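Local coordinates for small S protein (Podospora anserina, PDB 2WVQ), which forms the [het-s] prion through its C-terminal domain and governs heterokaryon incompatibility with het-S, this chain being the dimeric globular N-terminal domain, at residues A[21-26]-A[64-69]; A[85-90]-A[168-173]; A[100-105]-A[153-158]; A[190-195]-A[220-225]. The protein carries 2 engineered substitutions. All blocks are in the same frame, centred on the assembly; numbering follows the deposited sequence.

Contact 1: residues A[21-26]-A[64-69]; sequences LFNNCV and KINDDP
Two backbone amides, Asp-67 N at 3.0 Å and Asp-68 N at 2.9 Å, close on the single carbonyl oxygen Lys-64 O, and the compact turn they create carries Ile-65 against Phe-22. The grip fixes the course of the chain just where Ile-65 leaves it. That side chain enters the contact obliquely, with three of its carbons sharing the work. Ile-65 CG1 lies 4.0 Å from Phe-22 CD2, Ile-65 CG2 sits 4.1 Å from Phe-22 CE2, and Ile-65 CD1 meets Phe-22 CB at 4.1 Å. The phenyl group is placed there by a first torsion that sets CG anti to the backbone N (chi1 173°). Val-26 CG2, one helical turn on, covers part of one ring face.

The turn follows directly on a Schellman motif that closes helix 42-62. Lys-64 is the first residue to leave helical geometry, with a phi of 57°, and the chain then runs as a loop past helix 18-28. Phe-22 thus lies where the exit of one helix meets the side of another. Trp-59 and Leu-56 of helix 42-62 also pack on it, the Trp-59 ring at about 50° to its own, while Ile-65 continues onto Val-18, Ala-19 and Phe-71.

Toward the surface the apolar packing gives way to two amide side chains, Asn-23 and Asn-66, which approach from opposite directions with their planes 32° apart. Farther along the loop, Asp-68 forms a salt bridge with Arg-70, and its carbonyl oxygen is hydrogen-bonded to His-72.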
loop_
_atom_site.group_PDB
_atom_site.type_symbol
_atom_site.label_atom_id
_atom_site.label_comp_id
_atom_site.label_asym_id
_atom_site.label_seq_id
_atom_site.Cartn_x
_atom_site.Cartn_y
_atom_site.Cartn_z
ATOM N N LEU A 21 -8.687 -14.961 8.844
ATOM C CA LEU A 21 -7.920 -13.833 8.231
ATOM C C LEU A 21 -7.394 -12.847 9.285
ATOM O O LEU A 21 -6.230 -12.435 9.241
ATOM C CB LEU A 21 -8.793 -13.086 7.212
ATOM C CG LEU A 21 -9.293 -13.847 5.962
ATOM C CD1 LEU A 21 -10.478 -13.139 5.266
ATOM C CD2 LEU A 21 -8.152 -14.187 4.971
ATOM N N PHE A 22 -8.237 -12.497 10.260
ATOM C CA PHE A 22 -7.818 -11.656 11.403
ATOM C C PHE A 22 -6.635 -12.212 12.169
ATOM O O PHE A 22 -5.669 -11.473 12.420
ATOM C CB PHE A 22 -8.960 -11.387 12.392
ATOM C CG PHE A 22 -8.509 -10.683 13.642
ATOM C CD1 PHE A 22 -8.404 -9.289 13.669
ATOM C CD2 PHE A 22 -8.175 -11.395 14.763
ATOM C CE1 PHE A 22 -7.967 -8.634 14.817
ATOM C CE2 PHE A 22 -7.743 -10.744 15.957
ATOM C CZ PHE A 22 -7.649 -9.371 15.977
ATOM N N ASN A 23 -6.699 -13.494 12.545
ATOM C CA ASN A 23 -5.603 -14.136 13.311
ATOM C C ASN A 23 -4.296 -14.181 12.507
ATOM O O ASN A 23 -3.221 -14.000 13.064
ATOM C CB ASN A 23 -5.986 -15.523 13.875
ATOM C CG ASN A 23 -7.072 -15.438 14.983
ATOM O OD1 ASN A 23 -7.024 -14.565 15.860
ATOM N ND2 ASN A 23 -8.066 -16.301 14.894
ATOM N N ASN A 24 -4.428 -14.366 11.199
ATOM C CA ASN A 24 -3.285 -14.239 10.249
ATOM C C ASN A 24 -2.614 -12.862 10.191
ATOM O O ASN A 24 -1.373 -12.786 10.141
ATOM C CB ASN A 24 -3.698 -14.768 8.859
ATOM C CG ASN A 24 -3.974 -16.287 8.882
ATOM O OD1 ASN A 24 -3.538 -16.984 9.807
ATOM N ND2 ASN A 24 -4.677 -16.803 7.873
ATOM N N CYS A 25 -3.417 -11.799 10.212
ATOM C CA CYS A 25 -2.978 -10.412 10.292
ATOM C C CYS A 25 -2.113 -10.169 11.531
ATOM O O CYS A 25 -0.992 -9.614 11.447
ATOM C CB CYS A 25 -4.178 -9.413 10.279
ATOM S SG CYS A 25 -5.097 -9.219 8.716
ATOM N N VAL A 26 -2.633 -10.568 12.688
ATOM C CA VAL A 26 -1.882 -10.389 13.965
ATOM C C VAL A 26 -0.555 -11.166 13.869
ATOM O O VAL A 26 0.512 -10.634 14.173
ATOM C CB VAL A 26 -2.716 -10.821 15.213
ATOM C CG1 VAL A 26 -1.826 -10.716 16.563
ATOM C CG2 VAL A 26 -3.996 -9.972 15.310
ATOM N N LYS A 64 -15.129 -10.087 20.222
ATOM C CA LYS A 64 -15.225 -11.533 20.500
ATOM C C LYS A 64 -15.067 -12.354 19.204
ATOM O O LYS A 64 -15.862 -13.262 18.896
ATOM C CB LYS A 64 -16.546 -11.871 21.237
ATOM C CG LYS A 64 -16.734 -11.045 22.487
ATOM C CD LYS A 64 -17.984 -11.453 23.298
ATOM C CE LYS A 64 -17.789 -11.162 24.808
ATOM N NZ LYS A 64 -17.685 -9.709 25.128
ATOM N N ILE A 65 -14.028 -12.009 18.448
ATOM C CA ILE A 65 -13.742 -12.573 17.141
ATOM C C ILE A 65 -13.714 -14.103 17.095
ATOM O O ILE A 65 -14.172 -14.716 16.131
ATOM C CB ILE A 65 -12.352 -11.957 16.567
ATOM C CG1 ILE A 65 -12.065 -12.435 15.134
ATOM C CG2 ILE A 65 -11.198 -12.312 17.468
ATOM C CD1 ILE A 65 -12.711 -11.622 14.022
ATOM N N ASN A 66 -13.181 -14.718 18.137
ATOM C CA ASN A 66 -13.058 -16.170 18.192
ATOM C C ASN A 66 -14.290 -16.948 18.686
ATOM O O ASN A 66 -14.355 -18.178 18.538
ATOM C CB ASN A 66 -11.854 -16.528 19.042
ATOM C CG ASN A 66 -10.587 -16.257 18.349
ATOM O OD1 ASN A 66 -9.620 -15.806 18.977
ATOM N ND2 ASN A 66 -10.575 -16.459 17.010
ATOM N N ASP A 67 -15.261 -16.227 19.244
ATOM C CA ASP A 67 -16.434 -16.850 19.879
ATOM C C ASP A 67 -17.709 -16.595 19.096
ATOM O O ASP A 67 -18.620 -17.417 19.120
ATOM C CB ASP A 67 -16.630 -16.325 21.308
ATOM C CG ASP A 67 -15.417 -16.537 22.200
ATOM O OD1 ASP A 67 -14.732 -17.590 22.131
ATOM O OD2 ASP A 67 -15.185 -15.661 23.043
ATOM N N ASP A 68 -17.760 -15.457 18.409
ATOM C CA ASP A 68 -18.917 -15.015 17.650
ATOM C C ASP A 68 -18.951 -15.682 16.248
ATOM O O ASP A 68 -18.060 -15.456 15.425
ATOM C CB ASP A 68 -18.919 -13.475 17.578
ATOM C CG ASP A 68 -20.151 -12.894 16.873
ATOM O OD1 ASP A 68 -20.354 -11.667 16.945
ATOM O OD2 ASP A 68 -20.904 -13.624 16.222
ATOM N N PRO A 69 -19.989 -16.522 15.989
ATOM C CA PRO A 69 -20.072 -17.278 14.746
ATOM C C PRO A 69 -20.167 -16.445 13.469
ATOM O O PRO A 69 -19.784 -16.951 12.426
ATOM C CB PRO A 69 -21.305 -18.161 14.935
ATOM C CG PRO A 69 -22.116 -17.487 16.021
ATOM C CD PRO A 69 -21.096 -16.846 16.912
#

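Contact 2: residues A[85-90]-A[168-173]; sequences KSIVEE and ARFVDE
Ile-87 makes the first crossing from 85-90 to 168-173, and both of its branches take part. Ile-87 CG2 rests 3.7 Å from Phe-170 O and 3.8 Å from Phe-170 CB, the two side chains lying alongside and pointing opposite ways. Its other branch, set beside the backbone N by a chi1 of -76°, sends Ile-87 CD1 to Glu-173 CB at 3.6 Å, against the aliphatic root of that acid.

Val-88 points away from 168-173 and packs on Leu-21; Glu-89 meets Lys-100 of the second subunit in a salt bridge. Glu-90 then returns to the helix opposite. Its extended chain crosses Phe-170 at about a right angle, with carboxylate and ring planes 72° apart. Glu-90 OE1 comes in at the ring edge, in its plane, 3.5 Å from Phe-170 CZ, where the partly positive C-H rim can accept a carboxylate oxygen more readily than a ring face could.

This is nearly antiparallel helix packing: the short axes run at 170° and approach to 10.1 Å, joining helices 79-108 and 157-176 within the bundle. Ile-91 and Leu-94 of helix 79-108 continue the apolar cover of Phe-170.

Glu-90 OE2 and Glu-173 OE2 stand 5.9 Å apart, a proximity of like charges that would probably be unfavourable by itself. Arg-104 of the second subunit forms salt bridges with both acids, and Thr-101 of that subunit hydrogen-bonds Glu-90 OE2. The chemistry is consistent with helix packing and the dimer interface being linked, since the neighbour's guanidinium probably offsets the paired acids.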
loop_
_atom_site.group_PDB
_atom_site.type_symbol
_atom_site.label_atom_id
_atom_site.label_comp_id
_atom_site.label_asym_id
_atom_site.label_seq_id
_atom_site.Cartn_x
_atom_site.Cartn_y
_atom_site.Cartn_z
ATOM N N LYS A 85 -14.118 -8.258 6.860
ATOM C CA LYS A 85 -13.450 -9.238 6.001
ATOM C C LYS A 85 -12.582 -8.555 4.916
ATOM O O LYS A 85 -11.442 -8.937 4.687
ATOM C CB LYS A 85 -14.507 -10.121 5.335
ATOM C CG LYS A 85 -13.902 -11.262 4.541
ATOM C CD LYS A 85 -14.953 -12.211 4.042
ATOM C CE LYS A 85 -14.277 -13.458 3.449
ATOM N NZ LYS A 85 -14.249 -13.334 1.964
ATOM N N SER A 86 -13.148 -7.561 4.237
ATOM C CA SER A 86 -12.384 -6.750 3.301
ATOM C C SER A 86 -11.191 -6.067 3.961
ATOM O O SER A 86 -10.106 -6.079 3.398
ATOM C CB SER A 86 -13.286 -5.725 2.647
ATOM O OG SER A 86 -12.613 -5.107 1.582
ATOM N N ILE A 87 -11.373 -5.507 5.159
ATOM C CA ILE A 87 -10.309 -4.732 5.827
ATOM C C ILE A 87 -9.135 -5.630 6.192
ATOM O O ILE A 87 -7.958 -5.299 6.002
ATOM C CB ILE A 87 -10.819 -3.998 7.091
ATOM C CG1 ILE A 87 -11.628 -2.765 6.711
ATOM C CG2 ILE A 87 -9.627 -3.565 7.945
ATOM C CD1 ILE A 87 -12.698 -2.359 7.719
ATOM N N VAL A 88 -9.480 -6.785 6.730
ATOM C CA VAL A 88 -8.522 -7.786 7.136
ATOM C C VAL A 88 -7.765 -8.385 5.878
ATOM O O VAL A 88 -6.554 -8.584 5.919
ATOM C CB VAL A 88 -9.362 -8.734 8.066
ATOM C CG1 VAL A 88 -9.685 -10.119 7.506
ATOM C CG2 VAL A 88 -9.030 -8.512 9.574
ATOM N N GLU A 89 -8.477 -8.597 4.763
ATOM C CA GLU A 89 -7.828 -9.024 3.512
ATOM C C GLU A 89 -6.844 -7.920 3.050
ATOM O O GLU A 89 -5.708 -8.226 2.702
ATOM C CB GLU A 89 -8.843 -9.341 2.406
ATOM C CG GLU A 89 -9.556 -10.650 2.568
ATOM C CD GLU A 89 -10.809 -10.770 1.726
ATOM O OE1 GLU A 89 -11.304 -11.905 1.607
ATOM O OE2 GLU A 89 -11.309 -9.751 1.204
ATOM N N GLU A 90 -7.271 -6.653 3.088
ATOM C CA GLU A 90 -6.384 -5.526 2.761
ATOM C C GLU A 90 -5.158 -5.355 3.716
ATOM O O GLU A 90 -4.061 -5.009 3.250
ATOM C CB GLU A 90 -7.180 -4.234 2.576
ATOM C CG GLU A 90 -6.639 -3.422 1.349
ATOM C CD GLU A 90 -7.339 -2.118 1.118
ATOM O OE1 GLU A 90 -6.643 -1.119 0.828
ATOM O OE2 GLU A 90 -8.593 -2.079 1.217
ATOM N N ALA A 168 -3.185 1.520 11.533
ATOM C CA ALA A 168 -3.949 2.417 12.413
ATOM C C ALA A 168 -5.243 2.850 11.745
ATOM O O ALA A 168 -6.313 2.784 12.361
ATOM C CB ALA A 168 -3.112 3.661 12.835
ATOM N N ARG A 169 -5.147 3.256 10.476
ATOM C CA ARG A 169 -6.319 3.614 9.684
ATOM C C ARG A 169 -7.273 2.437 9.455
ATOM O O ARG A 169 -8.486 2.600 9.519
ATOM C CB ARG A 169 -5.945 4.299 8.347
ATOM C CG ARG A 169 -5.135 5.612 8.478
ATOM C CD ARG A 169 -5.436 6.382 9.767
ATOM N NE ARG A 169 -4.186 6.821 10.393
ATOM C CZ ARG A 169 -3.984 6.992 11.699
ATOM N NH1 ARG A 169 -4.951 6.745 12.580
ATOM N NH2 ARG A 169 -2.788 7.402 12.126
ATOM N N PHE A 170 -6.734 1.248 9.225
ATOM C CA PHE A 170 -7.577 0.083 9.049
ATOM C C PHE A 170 -8.326 -0.294 10.345
ATOM O O PHE A 170 -9.471 -0.713 10.265
ATOM C CB PHE A 170 -6.796 -1.111 8.502
ATOM C CG PHE A 170 -6.483 -1.036 7.014
ATOM C CD1 PHE A 170 -5.192 -1.334 6.544
ATOM C CD2 PHE A 170 -7.458 -0.708 6.076
ATOM C CE1 PHE A 170 -4.899 -1.311 5.177
ATOM C CE2 PHE A 170 -7.162 -0.672 4.714
ATOM C CZ PHE A 170 -5.877 -0.970 4.266
ATOM N N VAL A 171 -7.677 -0.141 11.508
ATOM C CA VAL A 171 -8.288 -0.443 12.806
ATOM C C VAL A 171 -9.301 0.662 13.167
ATOM O O VAL A 171 -10.300 0.369 13.834
ATOM C CB VAL A 171 -7.244 -0.784 13.950
ATOM C CG1 VAL A 171 -7.943 -1.102 15.286
ATOM C CG2 VAL A 171 -6.368 -1.964 13.588
ATOM N N ASP A 172 -9.084 1.900 12.691
ATOM C CA ASP A 172 -10.114 2.963 12.741
ATOM C C ASP A 172 -11.387 2.507 12.031
ATOM O O ASP A 172 -12.490 2.643 12.582
ATOM C CB ASP A 172 -9.664 4.280 12.081
ATOM C CG ASP A 172 -8.583 5.023 12.867
ATOM O OD1 ASP A 172 -7.998 5.990 12.313
ATOM O OD2 ASP A 172 -8.310 4.643 14.026
ATOM N N GLU A 173 -11.234 2.003 10.804
ATOM C CA GLU A 173 -12.346 1.479 9.993
ATOM C C GLU A 173 -13.084 0.310 10.682
ATOM O O GLU A 173 -14.327 0.276 10.706
ATOM C CB GLU A 173 -11.834 1.040 8.617
ATOM C CG GLU A 173 -11.963 2.074 7.507
ATOM C CD GLU A 173 -11.742 1.470 6.112
ATOM O OE1 GLU A 173 -12.721 1.356 5.329
ATOM O OE2 GLU A 173 -10.581 1.111 5.792
#

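Contact 3: residues A[100-105]-A[153-158]; sequences KTSKRY and ALYDGK
A short strand, 152-154, ends here and passes through a tight connection into helix 157-176, with Asp-156 as the N-cap, and it is this strand-to-helix passage that packs on helix 79-108. The strand lies parallel to 32-34, Leu-154 bonding through its backbone with Gln-33 and Gly-35.

The polar tie comes from Ser-102. Its hydroxyl donates to the backbone carbonyl of the strand, Ser-102 OG to Ala-153 O at only 2.6 Å, arriving in the carbonyl plane on a lone pair with a C=O...donor angle of 143°. A chi1 of 170° swings OG beside the serine's carbonyl carbon, and the same oxygen then also lies 3.3 Å from Tyr-155 CE1.

One helical turn later, Tyr-105 meets Tyr-155 in an offset stack. The ring centroids are 4.4 Å apart and the planes open by 22°, so the overlap is closest along one side, where Tyr-105 CD2 is 3.3 Å from Tyr-155 CG. The displacement brings Tyr-155 CB almost squarely over the Tyr-105 face, a CH-pi contact 3.8 Å from the centroid. On the opposite face of the Tyr-155 ring sits Ala-153 CB, so that this ring is held flat between its own strand and the helix. Asp-113 and Leu-114 add to the surroundings of the two tyrosines.

Lys-100 and Arg-104, from the same turns, reach acids of the second subunit. The serine bond ties the strand to the helix in a directional way, whereas the stacked phenols hold the turn by broad contact, two complementary constraints on a single passage of chain.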
loop_
_atom_site.group_PDB
_atom_site.type_symbol
_atom_site.label_atom_id
_atom_site.label_comp_id
_atom_site.label_asym_id
_atom_site.label_seq_id
_atom_site.Cartn_x
_atom_site.Cartn_y
_atom_site.Cartn_z
ATOM N N LYS A 100 7.619 -8.118 -0.599
ATOM C CA LYS A 100 8.189 -8.005 -1.956
ATOM C C LYS A 100 9.163 -6.848 -2.022
ATOM O O LYS A 100 10.224 -6.972 -2.638
ATOM C CB LYS A 100 7.112 -7.803 -3.021
ATOM C CG LYS A 100 6.201 -8.978 -3.187
ATOM C CD LYS A 100 5.142 -8.665 -4.188
ATOM C CE LYS A 100 4.292 -9.876 -4.477
ATOM N NZ LYS A 100 5.075 -10.995 -5.107
ATOM N N THR A 101 8.816 -5.723 -1.401
ATOM C CA THR A 101 9.752 -4.596 -1.273
ATOM C C THR A 101 11.050 -4.983 -0.542
ATOM O O THR A 101 12.182 -4.704 -1.026
ATOM C CB THR A 101 9.042 -3.343 -0.688
ATOM O OG1 THR A 101 7.978 -3.001 -1.570
ATOM C CG2 THR A 101 9.965 -2.150 -0.593
ATOM N N SER A 102 10.899 -5.660 0.596
ATOM C CA SER A 102 12.036 -6.158 1.370
ATOM C C SER A 102 12.911 -7.135 0.549
ATOM O O SER A 102 14.125 -7.037 0.575
ATOM C CB SER A 102 11.548 -6.813 2.657
ATOM O OG SER A 102 12.585 -7.503 3.312
ATOM N N LYS A 103 12.279 -8.065 -0.163
ATOM C CA LYS A 103 12.968 -9.056 -0.979
ATOM C C LYS A 103 13.783 -8.432 -2.097
ATOM O O LYS A 103 14.858 -8.935 -2.443
ATOM C CB LYS A 103 11.994 -10.115 -1.497
ATOM C CG LYS A 103 11.991 -11.392 -0.605
ATOM C CD LYS A 103 10.807 -12.376 -0.779
ATOM C CE LYS A 103 10.453 -12.696 -2.248
ATOM N NZ LYS A 103 9.609 -11.588 -2.822
ATOM N N ARG A 104 13.272 -7.324 -2.640
ATOM C CA ARG A 104 13.945 -6.582 -3.693
ATOM C C ARG A 104 15.205 -5.904 -3.189
ATOM O O ARG A 104 16.215 -5.811 -3.925
ATOM C CB ARG A 104 12.998 -5.568 -4.336
ATOM C CG ARG A 104 12.030 -6.202 -5.302
ATOM C CD ARG A 104 11.435 -5.184 -6.245
ATOM N NE ARG A 104 10.866 -3.986 -5.604
ATOM C CZ ARG A 104 9.649 -3.884 -5.086
ATOM N NH1 ARG A 104 8.808 -4.918 -5.069
ATOM N NH2 ARG A 104 9.264 -2.717 -4.587
ATOM N N TYR A 105 15.157 -5.464 -1.933
ATOM C CA TYR A 105 16.331 -4.930 -1.245
ATOM C C TYR A 105 17.402 -6.003 -0.976
ATOM O O TYR A 105 18.608 -5.769 -1.261
ATOM C CB TYR A 105 15.923 -4.242 0.053
ATOM C CG TYR A 105 17.049 -3.504 0.717
ATOM C CD1 TYR A 105 17.304 -2.169 0.419
ATOM C CD2 TYR A 105 17.874 -4.145 1.644
ATOM C CE1 TYR A 105 18.364 -1.490 1.042
ATOM C CE2 TYR A 105 18.911 -3.482 2.270
ATOM C CZ TYR A 105 19.156 -2.161 1.965
ATOM O OH TYR A 105 20.198 -1.528 2.595
ATOM N N ALA A 153 12.763 -8.475 6.754
ATOM C CA ALA A 153 13.105 -7.197 7.368
ATOM C C ALA A 153 12.505 -6.005 6.654
ATOM O O ALA A 153 12.385 -5.996 5.437
ATOM C CB ALA A 153 14.646 -7.040 7.454
ATOM N N LEU A 154 12.158 -4.995 7.423
ATOM C CA LEU A 154 11.916 -3.654 6.910
ATOM C C LEU A 154 13.245 -2.890 6.892
ATOM O O LEU A 154 13.840 -2.655 7.945
ATOM C CB LEU A 154 10.940 -2.903 7.805
ATOM C CG LEU A 154 9.523 -3.480 7.884
ATOM C CD1 LEU A 154 8.690 -2.796 8.956
ATOM C CD2 LEU A 154 8.876 -3.323 6.526
ATOM N N TYR A 155 13.686 -2.484 5.705
ATOM C CA TYR A 155 15.033 -1.916 5.538
ATOM C C TYR A 155 15.046 -0.379 5.446
ATOM O O TYR A 155 16.125 0.252 5.451
ATOM C CB TYR A 155 15.735 -2.551 4.304
ATOM C CG TYR A 155 16.046 -4.024 4.406
ATOM C CD1 TYR A 155 15.334 -4.962 3.647
ATOM C CD2 TYR A 155 17.081 -4.486 5.220
ATOM C CE1 TYR A 155 15.647 -6.332 3.713
ATOM C CE2 TYR A 155 17.386 -5.841 5.296
ATOM C CZ TYR A 155 16.645 -6.753 4.547
ATOM O OH TYR A 155 16.940 -8.099 4.611
ATOM N N ASP A 156 13.870 0.239 5.369
ATOM C CA ASP A 156 13.805 1.709 5.381
ATOM C C ASP A 156 12.693 2.195 6.302
ATOM O O ASP A 156 11.736 1.474 6.522
ATOM C CB ASP A 156 13.594 2.256 3.970
ATOM C CG ASP A 156 12.331 1.738 3.349
ATOM O OD1 ASP A 156 12.316 0.556 2.929
ATOM O OD2 ASP A 156 11.345 2.506 3.319
ATOM N N GLY A 157 12.824 3.421 6.812
ATOM C CA GLY A 157 11.833 4.041 7.707
ATOM C C GLY A 157 10.433 4.126 7.109
ATOM O O GLY A 157 9.423 3.941 7.811
ATOM N N LYS A 158 10.378 4.373 5.800
ATOM C CA LYS A 158 9.119 4.677 5.109
ATOM C C LYS A 158 8.221 3.464 4.885
ATOM O O LYS A 158 7.005 3.600 4.791
ATOM C CB LYS A 158 9.390 5.425 3.788
ATOM C CG LYS A 158 10.442 6.549 3.877
ATOM C CD LYS A 158 10.051 7.682 4.874
ATOM C CE LYS A 158 10.842 7.600 6.207
ATOM N NZ LYS A 158 10.019 7.914 7.427
#

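Contact 4: residues A[190-195]-A[220-225]; sequences IEIEEV and AQKIDA
Lys-222 fills the close-packed part of this contact, laying a fully extended chain across the backbone of 192-195, near the carboxyl end of helix 181-191. Its CG is anti to the backbone N (chi1 -168°), which launches the chain from helix 213-224 straight at 190-195. Lys-222 NZ donates to Ile-192 O at 3.1 Å, with a C=O...donor angle of 132° and the donor tilted 17° from the carbonyl plane. Two further carbonyls lie close: Glu-193 O is 3.1 Å from Lys-222 NZ, and Val-195 O is 3.3 Å from Lys-222 CE. Lower on the chain, Lys-222 CD passes Ile-192 CG2 at 4.1 Å, and Ile-192 continues inward onto Met-215, Ala-218 and Ala-219.

The outer side is much looser. The side chains of Glu-193 and Glu-194 start out away from 220-225, and Glu-193 OE2 stays 7.0 Å from Lys-222 NZ. Helix 213-224 is the last helix of this globular N-terminal construct.

Within the two segments it is backbone carbonyls that meet the ammonium, with Glu-196 adding a long, weak ion pair; the positive charge probably complements the partial negative charge at the carboxyl end of helix 181-191.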
loop_
_atom_site.group_PDB
_atom_site.type_symbol
_atom_site.label_atom_id
_atom_site.label_comp_id
_atom_site.label_asym_id
_atom_site.label_seq_id
_atom_site.Cartn_x
_atom_site.Cartn_y
_atom_site.Cartn_z
ATOM N N ILE A 190 -7.035 -2.205 31.295
ATOM C CA ILE A 190 -6.541 -3.504 31.767
ATOM C C ILE A 190 -5.111 -3.839 31.251
ATOM O O ILE A 190 -4.305 -4.427 31.982
ATOM C CB ILE A 190 -7.548 -4.640 31.402
ATOM C CG1 ILE A 190 -8.885 -4.434 32.127
ATOM C CG2 ILE A 190 -6.940 -6.026 31.677
ATOM C CD1 ILE A 190 -10.047 -5.261 31.569
ATOM N N GLU A 191 -4.801 -3.465 30.008
ATOM C CA GLU A 191 -3.474 -3.732 29.430
ATOM C C GLU A 191 -2.392 -3.004 30.206
ATOM O O GLU A 191 -1.280 -3.512 30.407
ATOM C CB GLU A 191 -3.416 -3.277 27.975
ATOM C CG GLU A 191 -4.366 -4.013 27.069
ATOM C CD GLU A 191 -4.391 -3.440 25.673
ATOM O OE1 GLU A 191 -3.671 -2.451 25.396
ATOM O OE2 GLU A 191 -5.132 -3.996 24.852
ATOM N N ILE A 192 -2.765 -1.813 30.661
ATOM C CA ILE A 192 -1.871 -0.858 31.284
ATOM C C ILE A 192 -1.837 -0.940 32.840
ATOM O O ILE A 192 -1.102 -0.197 33.485
ATOM C CB ILE A 192 -2.233 0.574 30.749
ATOM C CG1 ILE A 192 -0.992 1.274 30.200
ATOM C CG2 ILE A 192 -3.039 1.407 31.774
ATOM C CD1 ILE A 192 -1.246 1.950 28.884
ATOM N N GLU A 193 -2.605 -1.845 33.440
ATOM C CA GLU A 193 -2.619 -1.929 34.904
ATOM C C GLU A 193 -1.368 -2.533 35.553
ATOM O O GLU A 193 -1.090 -2.271 36.722
ATOM C CB GLU A 193 -3.923 -2.532 35.466
ATOM C CG GLU A 193 -4.313 -3.919 34.988
ATOM C CD GLU A 193 -5.375 -4.538 35.879
ATOM O OE1 GLU A 193 -6.567 -4.535 35.502
ATOM O OE2 GLU A 193 -5.014 -5.008 36.978
ATOM N N GLU A 194 -0.593 -3.311 34.802
ATOM C CA GLU A 194 0.612 -3.924 35.373
ATOM C C GLU A 194 1.838 -3.007 35.296
ATOM O O GLU A 194 2.843 -3.216 35.992
ATOM C CB GLU A 194 0.886 -5.265 34.708
ATOM C CG GLU A 194 1.716 -6.206 35.535
ATOM C CD GLU A 194 1.110 -7.587 35.611
ATOM O OE1 GLU A 194 0.154 -7.863 34.849
ATOM O OE2 GLU A 194 1.585 -8.395 36.439
ATOM N N VAL A 195 1.750 -1.982 34.461
ATOM C CA VAL A 195 2.873 -1.071 34.277
ATOM C C VAL A 195 2.750 0.109 35.251
ATOM O O VAL A 195 1.888 0.980 35.102
ATOM C CB VAL A 195 3.090 -0.701 32.761
ATOM C CG1 VAL A 195 1.847 -0.131 32.131
ATOM C CG2 VAL A 195 4.265 0.232 32.568
ATOM N N ALA A 220 -1.892 8.279 29.828
ATOM C CA ALA A 220 -2.060 9.644 30.306
ATOM C C ALA A 220 -2.871 9.686 31.602
ATOM O O ALA A 220 -2.486 10.381 32.558
ATOM C CB ALA A 220 -2.704 10.521 29.233
ATOM N N GLN A 221 -3.975 8.936 31.640
ATOM C CA GLN A 221 -4.829 8.865 32.828
ATOM C C GLN A 221 -4.054 8.300 34.021
ATOM O O GLN A 221 -4.299 8.694 35.158
ATOM C CB GLN A 221 -6.080 8.000 32.560
ATOM C CG GLN A 221 -7.306 8.737 31.956
ATOM C CD GLN A 221 -8.245 7.796 31.131
ATOM O OE1 GLN A 221 -7.900 6.640 30.787
ATOM N NE2 GLN A 221 -9.428 8.313 30.804
ATOM N N LYS A 222 -3.119 7.386 33.759
ATOM C CA LYS A 222 -2.379 6.725 34.832
ATOM C C LYS A 222 -1.236 7.575 35.397
ATOM O O LYS A 222 -1.016 7.603 36.616
ATOM C CB LYS A 222 -1.884 5.344 34.395
ATOM C CG LYS A 222 -1.379 4.502 35.548
ATOM C CD LYS A 222 -1.328 2.993 35.170
ATOM C CE LYS A 222 -0.794 2.262 36.451
ATOM N NZ LYS A 222 -1.220 0.810 36.460
ATOM N N ILE A 223 -0.513 8.271 34.523
ATOM C CA ILE A 223 0.608 9.117 34.971
ATOM C C ILE A 223 0.155 10.399 35.659
ATOM O O ILE A 223 0.888 10.952 36.480
ATOM C CB ILE A 223 1.665 9.399 33.848
ATOM C CG1 ILE A 223 1.000 9.790 32.515
ATOM C CG2 ILE A 223 2.534 8.173 33.638
ATOM C CD1 ILE A 223 1.934 9.767 31.294
ATOM N N ASP A 224 -1.057 10.854 35.343
ATOM C CA ASP A 224 -1.638 12.034 36.002
ATOM C C ASP A 224 -2.252 11.701 37.365
ATOM O O ASP A 224 -2.223 12.534 38.278
ATOM C CB ASP A 224 -2.656 12.737 35.092
ATOM C CG ASP A 224 -1.996 13.450 33.916
ATOM O OD1 ASP A 224 -1.137 14.329 34.150
ATOM O OD2 ASP A 224 -2.332 13.128 32.751
ATOM N N ALA A 225 -2.793 10.488 37.493
ATOM C CA ALA A 225 -3.344 9.973 38.762
ATOM C C ALA A 225 -2.343 10.004 39.929
ATOM O O ALA A 225 -1.204 9.514 39.822
ATOM C CB ALA A 225 -3.890 8.553 38.568
#

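Overall arrangement
The four contacts illustrate how a small helical domain is tied together at separate levels. Contacts 1 and 2 adjoin, their centres 13 Å apart, and Leu-21 CD1 packs against Glu-89 CG at 3.8 Å, so helix 18-28 lies against the same helix 79-108 that contact 2 uses. Contacts 2 and 3 share helices 79-108 and 157-176 at centres 22 Å apart, contact 3 falling within the chain span that contact 2 brackets. Both meet the second subunit: Arg-104 and Lys-100 of one copy pair with the acids of contact 2 in the other. Contact 4 stands apart at the carboxyl end, about 35 Å from contact 3 between centres, and touches no other subunit.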